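Local coordinates for protein adhesin LabA (Helicobacter pylori, PDB 6GMM) that acts as a bacterial lectin-type adhesin, probably binding LacdiNAc-bearing glycans of the host gastric mucosa through its extracellular domain, at residues S221-I226 with C235-N240. Residues are numbered along the deposited sequence; the frame is centred on the assembly and turned at random.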
# COMPACT_ATOMS: atom_id res chain seq x y z
N SER A 221 -8.15 -22.50 22.09
CA SER A 221 -8.42 -21.16 22.62
C SER A 221 -9.88 -20.75 22.42
O SER A 221 -10.70 -21.58 22.01
CB SER A 221 -7.52 -20.12 21.97
OG SER A 221 -8.10 -19.65 20.76
N LEU A 222 -10.20 -19.46 22.69
CA LEU A 222 -11.53 -18.89 22.51
C LEU A 222 -11.85 -18.60 21.06
O LEU A 222 -13.03 -18.40 20.75
CB LEU A 222 -11.68 -17.59 23.32
CG LEU A 222 -11.76 -17.71 24.83
CD1 LEU A 222 -11.55 -16.35 25.44
CD2 LEU A 222 -13.09 -18.30 25.28
N TRP A 223 -10.82 -18.52 20.18
CA TRP A 223 -10.98 -18.23 18.76
C TRP A 223 -10.35 -19.31 17.90
O TRP A 223 -9.24 -19.78 18.20
CB TRP A 223 -10.35 -16.87 18.40
CG TRP A 223 -10.62 -15.76 19.38
CD1 TRP A 223 -11.54 -14.76 19.26
CD2 TRP A 223 -9.89 -15.50 20.59
NE1 TRP A 223 -11.47 -13.92 20.36
CE2 TRP A 223 -10.46 -14.34 21.18
CE3 TRP A 223 -8.84 -16.15 21.25
CZ2 TRP A 223 -10.03 -13.85 22.42
CZ3 TRP A 223 -8.42 -15.66 22.48
CH2 TRP A 223 -9.01 -14.53 23.05
N GLU A 224 -11.02 -19.66 16.79
CA GLU A 224 -10.49 -20.60 15.79
C GLU A 224 -9.30 -19.92 15.13
O GLU A 224 -9.31 -18.70 14.96
CB GLU A 224 -11.55 -20.91 14.72
CG GLU A 224 -12.66 -21.82 15.21
CD GLU A 224 -12.27 -23.27 15.46
OE1 GLU A 224 -11.25 -23.72 14.90
OE2 GLU A 224 -13.02 -23.95 16.19
N GLY A 225 -8.26 -20.69 14.82
CA GLY A 225 -7.06 -20.15 14.17
C GLY A 225 -6.05 -19.52 15.11
O GLY A 225 -4.92 -19.27 14.69
N ILE A 226 -6.45 -19.24 16.38
CA ILE A 226 -5.59 -18.68 17.42
C ILE A 226 -5.22 -19.84 18.35
O ILE A 226 -6.08 -20.42 19.00
CB ILE A 226 -6.33 -17.53 18.15
CG1 ILE A 226 -6.68 -16.35 17.19
CG2 ILE A 226 -5.58 -17.07 19.40
CD1 ILE A 226 -5.52 -15.53 16.56
N CYS A 235 -1.06 -9.24 24.08
CA CYS A 235 0.07 -9.08 23.16
C CYS A 235 0.86 -10.40 22.95
O CYS A 235 1.64 -10.51 22.00
CB CYS A 235 0.96 -7.92 23.58
SG CYS A 235 2.18 -8.34 24.85
N GLY A 236 0.62 -11.39 23.80
CA GLY A 236 1.21 -12.72 23.66
C GLY A 236 0.39 -13.57 22.71
O GLY A 236 0.88 -13.97 21.66
N ILE A 237 -0.89 -13.80 23.05
CA ILE A 237 -1.84 -14.56 22.23
C ILE A 237 -1.94 -14.01 20.77
O ILE A 237 -1.94 -14.79 19.82
CB ILE A 237 -3.23 -14.62 22.93
CG1 ILE A 237 -3.16 -15.48 24.20
CG2 ILE A 237 -4.33 -15.18 22.01
CD1 ILE A 237 -4.26 -15.17 25.24
N PHE A 238 -2.05 -12.67 20.63
CA PHE A 238 -2.25 -12.01 19.33
C PHE A 238 -1.01 -11.34 18.70
O PHE A 238 -1.16 -10.55 17.77
CB PHE A 238 -3.40 -11.00 19.44
CG PHE A 238 -4.71 -11.63 19.80
CD1 PHE A 238 -5.50 -12.24 18.82
CD2 PHE A 238 -5.16 -11.66 21.11
CE1 PHE A 238 -6.71 -12.84 19.15
CE2 PHE A 238 -6.38 -12.27 21.45
CZ PHE A 238 -7.14 -12.86 20.46
N LYS A 239 0.21 -11.72 19.13
CA LYS A 239 1.51 -11.24 18.63
C LYS A 239 1.58 -11.14 17.08
O LYS A 239 1.95 -10.09 16.53
CB LYS A 239 2.61 -12.18 19.14
CG LYS A 239 3.95 -11.54 19.42
CD LYS A 239 4.86 -12.56 20.11
CE LYS A 239 6.27 -12.08 20.35
NZ LYS A 239 7.16 -13.19 20.79
N ASN A 240 1.20 -12.23 16.39
CA ASN A 240 1.21 -12.31 14.93
C ASN A 240 0.19 -11.35 14.31
O ASN A 240 0.56 -10.58 13.44
CB ASN A 240 0.96 -13.75 14.48
CG ASN A 240 0.85 -13.94 12.99
OD1 ASN A 240 1.84 -14.14 12.31
ND2 ASN A 240 -0.37 -13.88 12.47
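A T-shaped aromatic pair, W223 with F238, leads an apolar contact between the loop that follows helix 188-205 and the junction of helices 234-237 and 239-264, within the SabA-like adhesion domain. It illustrates how an irregular loop can be joined to a helix junction by apolar side chains, without polar pairing between the two segments. The phenyl edge of F238 points at one face of the indole, with ring planes at 75° and the centroid of the six-membered indole ring 4.8 Å from that of the phenyl. CZ of F238 comes closest, 3.6 Å from CH2 of W223, while CB of L222 lies against the opposite indole face. F238 stands at the N-cap position of helix 239-264, and its CG lies anti to its own carbonyl carbon (chi1 -62°), a torsion that carries the ring across to the loop.

Beside this pair, I226 sends CD1 to CE1 of F238 (3.9 Å), and its CG2 meets CG2 of I237 at a tight 3.5 Å. A type II turn from W223 to I226 brings both loop side chains to the same partner segment. Cohesion across the contact therefore rests on shape and dispersion, helped by the aromatic edge-to-face attraction, while polar bonds, such as the S221 ST turn and NE1 of W223 to the V75 carbonyl, help to hold the loop and the indole.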